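PDB 4BSX: TIR domain-containing adapter molecule 1 from Homo sapiens, which serves as a Toll-like receptor signalling adaptor that induces interferon-beta, here represented by its helical N-terminal domain, which resembles IFIT proteins. Local coordinates for residues L45-V50 with R61-A66; D70-L75 with E91-S96. The protein carries 2 engineered substitutions. All blocks are in the same frame, centred on the assembly; numbering follows the deposited sequence.

In the fold
Counting from the N terminus, interaction 1 comes first: helix 43-53 turns back into helix 57-65, and the contact between 45-50 and 61-66 closes a mostly helical excursion of ten residues. Interaction 2 opens after it, where 70-75 begins helix 71-79, and closes at 91-96, after fifteen intervening residues, at the end of the loop that leads into helix 96-108. The two closures therefore follow in series, with neither nesting nor crossing. Their centres lie about 14 Å apart, yet they touch, because Leu45 and Leu64 of interaction 1 also pack on Val72 and Ala73 of helix 71-79. Helix 71-79 thus joins the buried helix pair to the surface loop.

Interaction 1 of 2, residues L45-V50 with R61-A66; sequences LLHAMV and RISLEA
Helix segments 45-50 and 61-65 run nearly antiparallel as a helical hairpin, with 159° between their N-to-C directions and axes approaching to 9.0 Å. The pair belongs to the all-helical N-terminal domain of TRIF. Ala48 and Ser63 mark the register, their CA atoms 6.0 Å apart, and both point their CB toward the opposite helix. These small residues let the backbones come close; Ala48 CB lies 4.2 Å from Ser63 CB.

The apolar half of the interface is carried by Leu64. Its CG stands anti to the carbonyl carbon (chi1 -71°), and the CD2 branch reaches Ala48 CB at 3.7 Å. That same methyl meets the CD1 branch of Leu45 at 4.1 Å, the two leucine side chains crossing obliquely. The CB of Leu45 points away from 61-66, but its CD1 comes near enough for this contact. Val76 of helix 71-79 touches both leucines, so a third helix covers this side of the hairpin.

No hydrogen bond links the two segments. Ser63 OG instead bonds to Glu59 O, which gives the hydroxyl a backbone partner in its own helix. His47, whose side chain also touches Leu33 and Lys34, turns its edge to that oxygen: Ser63 OG sits near the imidazole plane, 3.9 Å from His47 CD2.

Interaction 2 of 2, residues D70-L75 with E91-S96; sequences DAVARL and EPPDVS
Leu75, in the first turns of helix 71-79, packs against Pro93 in the irregular segment 91-96, which leads into helix 96-108. Its CB lies 4.1 Å from Pro93 CD, and CG is about as near. CG stands anti to the backbone N (chi1 -171°), and beyond it the branches separate: CD1 reaches Pro93 CD at 3.7 Å and lies more loosely beside Pro92, while CD2 meets Val95 CG1 at 4.0 Å and also stays against Pro93 CD. The leucine crosses Val95 at about a right angle. An alanine in place of Leu75 would probably leave a gap between Pro93 CD and Val95 CG1, depriving both of their packing against the leucine branches.

Pro93 also fits against the start of the helix. Its CB touches Ala71 CB at 3.9 Å, and its CG lies at the same distance from Ala71 O, a carbonyl that already accepts the helical bond from Leu75 N. Val72 adds its CG2 methyl, 3.9 Å from Asp94 O and also close to Val95.

Asp70 is the N-cap of helix 71-79: its OD2 accepts from Ala73 N at 2.9 Å, on the anti side and 30° out of the carboxylate plane. At the other segment, Asp94 points its CB away from helix 71-79; its OD2 forms a salt bridge with Arg131, while OD1 receives a weak bond from Ser96 N, next to the N-cap residue Val95.

Arg74 NE forms a salt bridge with Glu90 OE2, just before 91-96. No hydrogen bond crosses between 70-75 and 91-96, and the 254 Å² buried between them rests largely on apolar contacts, with the salt bridges to Glu90 and Arg131 lying beside it.

Interaction 1 of 2, residues L45-V50 with R61-A66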
loop_
_atom_site.group_PDB
_atom_site.type_symbol
_atom_site.label_atom_id
_atom_site.label_comp_id
_atom_site.label_asym_id
_atom_site.label_seq_id
_atom_site.Cartn_x
_atom_site.Cartn_y
_atom_site.Cartn_z
ATOM N N LEU A 45 -5.256 2.079 -3.217
ATOM C CA LEU A 45 -4.462 0.909 -3.565
ATOM C C LEU A 45 -4.877 -0.223 -2.612
ATOM O O LEU A 45 -5.139 -1.344 -3.054
ATOM C CB LEU A 45 -2.945 1.223 -3.460
ATOM C CG LEU A 45 -1.942 0.066 -3.650
ATOM C CD1 LEU A 45 -2.088 -0.498 -5.044
ATOM C CD2 LEU A 45 -0.455 0.462 -3.390
ATOM N N LEU A 46 -4.994 0.083 -1.316
ATOM C CA LEU A 46 -5.460 -0.911 -0.348
ATOM C C LEU A 46 -6.879 -1.427 -0.656
ATOM O O LEU A 46 -7.201 -2.595 -0.398
ATOM C CB LEU A 46 -5.409 -0.368 1.071
ATOM C CG LEU A 46 -5.610 -1.426 2.182
ATOM C CD1 LEU A 46 -4.576 -2.534 2.138
ATOM C CD2 LEU A 46 -5.578 -0.785 3.556
ATOM N N HIS A 47 -7.720 -0.582 -1.211
ATOM C CA HIS A 47 -9.064 -1.022 -1.613
ATOM C C HIS A 47 -8.927 -2.118 -2.675
ATOM O O HIS A 47 -9.604 -3.160 -2.643
ATOM C CB HIS A 47 -9.850 0.195 -2.134
ATOM C CG HIS A 47 -11.147 -0.141 -2.791
ATOM N ND1 HIS A 47 -12.246 -0.592 -2.088
ATOM C CD2 HIS A 47 -11.524 -0.071 -4.090
ATOM C CE1 HIS A 47 -13.228 -0.840 -2.936
ATOM N NE2 HIS A 47 -12.822 -0.520 -4.153
ATOM N N ALA A 48 -8.010 -1.891 -3.604
ATOM C CA ALA A 48 -7.814 -2.822 -4.734
ATOM C C ALA A 48 -7.233 -4.161 -4.270
ATOM O O ALA A 48 -7.626 -5.235 -4.755
ATOM C CB ALA A 48 -6.899 -2.180 -5.818
HETATM N N MSE A 49 -6.267 -4.091 -3.352
HETATM C CA MSE A 49 -5.621 -5.295 -2.774
HETATM C C MSE A 49 -6.646 -6.097 -1.982
HETATM O O MSE A 49 -6.658 -7.348 -2.018
HETATM C CB MSE A 49 -4.448 -4.895 -1.887
HETATM C CG MSE A 49 -3.248 -4.318 -2.680
HETATM SE SE MSE A 49 -1.933 -3.382 -1.525
HETATM C CE MSE A 49 -1.410 -4.720 -0.250
ATOM N N VAL A 50 -7.518 -5.380 -1.274
ATOM C CA VAL A 50 -8.650 -6.013 -0.541
ATOM C C VAL A 50 -9.525 -6.796 -1.489
ATOM O O VAL A 50 -9.828 -7.927 -1.239
ATOM C CB VAL A 50 -9.482 -4.970 0.226
ATOM C CG1 VAL A 50 -10.879 -5.543 0.598
ATOM C CG2 VAL A 50 -8.719 -4.568 1.457
ATOM N N ARG A 61 -9.182 -5.031 -10.931
ATOM C CA ARG A 61 -8.513 -4.576 -12.165
ATOM C C ARG A 61 -9.101 -3.259 -12.662
ATOM O O ARG A 61 -8.395 -2.438 -13.189
ATOM C CB ARG A 61 -8.610 -5.622 -13.288
ATOM C CG ARG A 61 -7.765 -6.872 -13.062
ATOM C CD ARG A 61 -7.838 -7.874 -14.247
ATOM N NE ARG A 61 -8.082 -9.226 -13.757
ATOM C CZ ARG A 61 -7.404 -10.316 -14.094
ATOM N NH1 ARG A 61 -6.412 -10.268 -14.971
ATOM N NH2 ARG A 61 -7.734 -11.479 -13.553
ATOM N N ILE A 62 -10.394 -3.041 -12.464
ATOM C CA ILE A 62 -10.981 -1.748 -12.824
ATOM C C ILE A 62 -10.448 -0.634 -11.919
ATOM O O ILE A 62 -10.120 0.433 -12.371
ATOM C CB ILE A 62 -12.515 -1.820 -12.803
ATOM C CG1 ILE A 62 -12.989 -2.575 -14.048
ATOM C CG2 ILE A 62 -13.130 -0.421 -12.747
ATOM C CD1 ILE A 62 -14.355 -3.131 -13.914
ATOM N N SER A 63 -10.325 -0.931 -10.637
ATOM C CA SER A 63 -9.750 -0.004 -9.692
ATOM C C SER A 63 -8.268 0.273 -9.974
ATOM O O SER A 63 -7.774 1.395 -9.760
ATOM C CB SER A 63 -9.886 -0.565 -8.278
ATOM O OG SER A 63 -11.255 -0.795 -7.950
ATOM N N LEU A 64 -7.524 -0.736 -10.412
ATOM C CA LEU A 64 -6.095 -0.502 -10.600
ATOM C C LEU A 64 -5.905 0.271 -11.877
ATOM O O LEU A 64 -4.993 1.069 -11.993
ATOM C CB LEU A 64 -5.310 -1.811 -10.627
ATOM C CG LEU A 64 -5.251 -2.460 -9.233
ATOM C CD1 LEU A 64 -4.984 -3.934 -9.375
ATOM C CD2 LEU A 64 -4.207 -1.787 -8.356
ATOM N N GLU A 65 -6.778 0.038 -12.852
ATOM C CA GLU A 65 -6.698 0.805 -14.089
ATOM C C GLU A 65 -6.900 2.311 -13.818
ATOM O O GLU A 65 -6.277 3.145 -14.459
ATOM C CB GLU A 65 -7.698 0.302 -15.133
ATOM C CG GLU A 65 -8.211 1.386 -16.119
ATOM C CD GLU A 65 -7.230 1.734 -17.232
ATOM O OE1 GLU A 65 -6.293 0.938 -17.464
ATOM O OE2 GLU A 65 -7.412 2.797 -17.881
ATOM N N ALA A 66 -7.752 2.661 -12.865
ATOM C CA ALA A 66 -7.922 4.060 -12.528
ATOM C C ALA A 66 -6.686 4.584 -11.820
ATOM O O ALA A 66 -6.504 5.797 -11.672
ATOM C CB ALA A 66 -9.157 4.246 -11.652
#

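Interaction 2 of 2, residues D70-L75 with E91-S96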
loop_
_atom_site.group_PDB
_atom_site.type_symbol
_atom_site.label_atom_id
_atom_site.label_comp_id
_atom_site.label_asym_id
_atom_site.label_seq_id
_atom_site.Cartn_x
_atom_site.Cartn_y
_atom_site.Cartn_z
ATOM N N ASP A 70 0.176 5.724 -11.125
ATOM C CA ASP A 70 1.030 5.376 -9.999
ATOM C C ASP A 70 1.794 4.060 -10.258
ATOM O O ASP A 70 1.185 3.014 -10.556
ATOM C CB ASP A 70 0.220 5.265 -8.710
ATOM C CG ASP A 70 1.078 4.854 -7.522
ATOM O OD1 ASP A 70 1.864 5.698 -7.052
ATOM O OD2 ASP A 70 0.994 3.696 -7.072
ATOM N N ALA A 71 3.124 4.132 -10.139
ATOM C CA ALA A 71 4.011 3.046 -10.530
ATOM C C ALA A 71 3.788 1.819 -9.671
ATOM O O ALA A 71 3.852 0.686 -10.173
ATOM C CB ALA A 71 5.500 3.494 -10.451
ATOM N N VAL A 72 3.517 2.033 -8.383
ATOM C CA VAL A 72 3.280 0.907 -7.489
ATOM C C VAL A 72 1.923 0.253 -7.843
ATOM O O VAL A 72 1.801 -0.979 -7.835
ATOM C CB VAL A 72 3.357 1.318 -5.995
ATOM C CG1 VAL A 72 3.051 0.130 -5.086
ATOM C CG2 VAL A 72 4.715 1.887 -5.659
ATOM N N ALA A 73 0.918 1.063 -8.165
ATOM C CA ALA A 73 -0.378 0.503 -8.577
ATOM C C ALA A 73 -0.220 -0.339 -9.861
ATOM O O ALA A 73 -0.926 -1.336 -10.050
ATOM C CB ALA A 73 -1.409 1.600 -8.788
ATOM N N ARG A 74 0.705 0.080 -10.723
ATOM C CA ARG A 74 0.981 -0.616 -11.968
ATOM C C ARG A 74 1.635 -1.971 -11.705
ATOM O O ARG A 74 1.247 -2.984 -12.300
ATOM C CB ARG A 74 1.877 0.247 -12.853
ATOM C CG ARG A 74 1.150 1.372 -13.527
ATOM C CD ARG A 74 1.932 1.887 -14.730
ATOM N NE ARG A 74 3.272 2.372 -14.409
ATOM C CZ ARG A 74 3.581 3.618 -14.017
ATOM N NH1 ARG A 74 2.645 4.534 -13.830
ATOM N NH2 ARG A 74 4.848 3.945 -13.773
ATOM N N LEU A 75 2.637 -1.971 -10.819
ATOM C CA LEU A 75 3.285 -3.191 -10.368
ATOM C C LEU A 75 2.275 -4.183 -9.752
ATOM O O LEU A 75 2.348 -5.386 -9.985
ATOM C CB LEU A 75 4.358 -2.858 -9.340
ATOM C CG LEU A 75 5.260 -4.052 -8.939
ATOM C CD1 LEU A 75 6.421 -4.224 -9.960
ATOM C CD2 LEU A 75 5.833 -3.924 -7.522
ATOM N N GLU A 91 11.413 -0.736 -15.244
ATOM C CA GLU A 91 12.055 -1.353 -14.106
ATOM C C GLU A 91 11.136 -1.203 -12.891
ATOM O O GLU A 91 10.431 -0.185 -12.779
ATOM C CB GLU A 91 13.416 -0.686 -13.873
ATOM C CG GLU A 91 14.327 -0.616 -15.142
ATOM C CD GLU A 91 15.666 0.034 -14.838
ATOM O OE1 GLU A 91 16.114 -0.123 -13.681
ATOM O OE2 GLU A 91 16.269 0.700 -15.729
ATOM N N PRO A 92 11.124 -2.217 -11.997
ATOM C CA PRO A 92 10.248 -2.255 -10.814
ATOM C C PRO A 92 10.473 -1.025 -9.976
ATOM O O PRO A 92 11.638 -0.643 -9.852
ATOM C CB PRO A 92 10.756 -3.463 -10.024
ATOM C CG PRO A 92 11.491 -4.302 -11.010
ATOM C CD PRO A 92 12.036 -3.373 -12.038
ATOM N N PRO A 93 9.403 -0.442 -9.393
ATOM C CA PRO A 93 9.529 0.765 -8.576
ATOM C C PRO A 93 9.916 0.411 -7.136
ATOM O O PRO A 93 9.680 -0.706 -6.646
ATOM C CB PRO A 93 8.118 1.310 -8.601
ATOM C CG PRO A 93 7.297 0.068 -8.533
ATOM C CD PRO A 93 8.033 -0.968 -9.326
ATOM N N ASP A 94 10.546 1.370 -6.495
ATOM C CA ASP A 94 10.688 1.430 -5.052
ATOM C C ASP A 94 9.279 1.464 -4.461
ATOM O O ASP A 94 8.492 2.323 -4.824
ATOM C CB ASP A 94 11.392 2.742 -4.707
ATOM C CG ASP A 94 11.543 2.949 -3.233
ATOM O OD1 ASP A 94 11.583 1.935 -2.491
ATOM O OD2 ASP A 94 11.640 4.133 -2.838
ATOM N N VAL A 95 8.959 0.509 -3.585
ATOM C CA VAL A 95 7.616 0.404 -3.019
ATOM C C VAL A 95 7.569 0.843 -1.545
ATOM O O VAL A 95 6.546 0.723 -0.895
ATOM C CB VAL A 95 7.018 -1.049 -3.172
ATOM C CG1 VAL A 95 7.048 -1.490 -4.628
ATOM C CG2 VAL A 95 7.693 -2.065 -2.201
ATOM N N SER A 96 8.662 1.361 -1.005
ATOM C CA SER A 96 8.784 1.452 0.449
ATOM C C SER A 96 7.792 2.466 1.061
ATOM O O SER A 96 7.276 2.251 2.168
ATOM C CB SER A 96 10.226 1.790 0.822
ATOM O OG SER A 96 10.558 3.105 0.384
#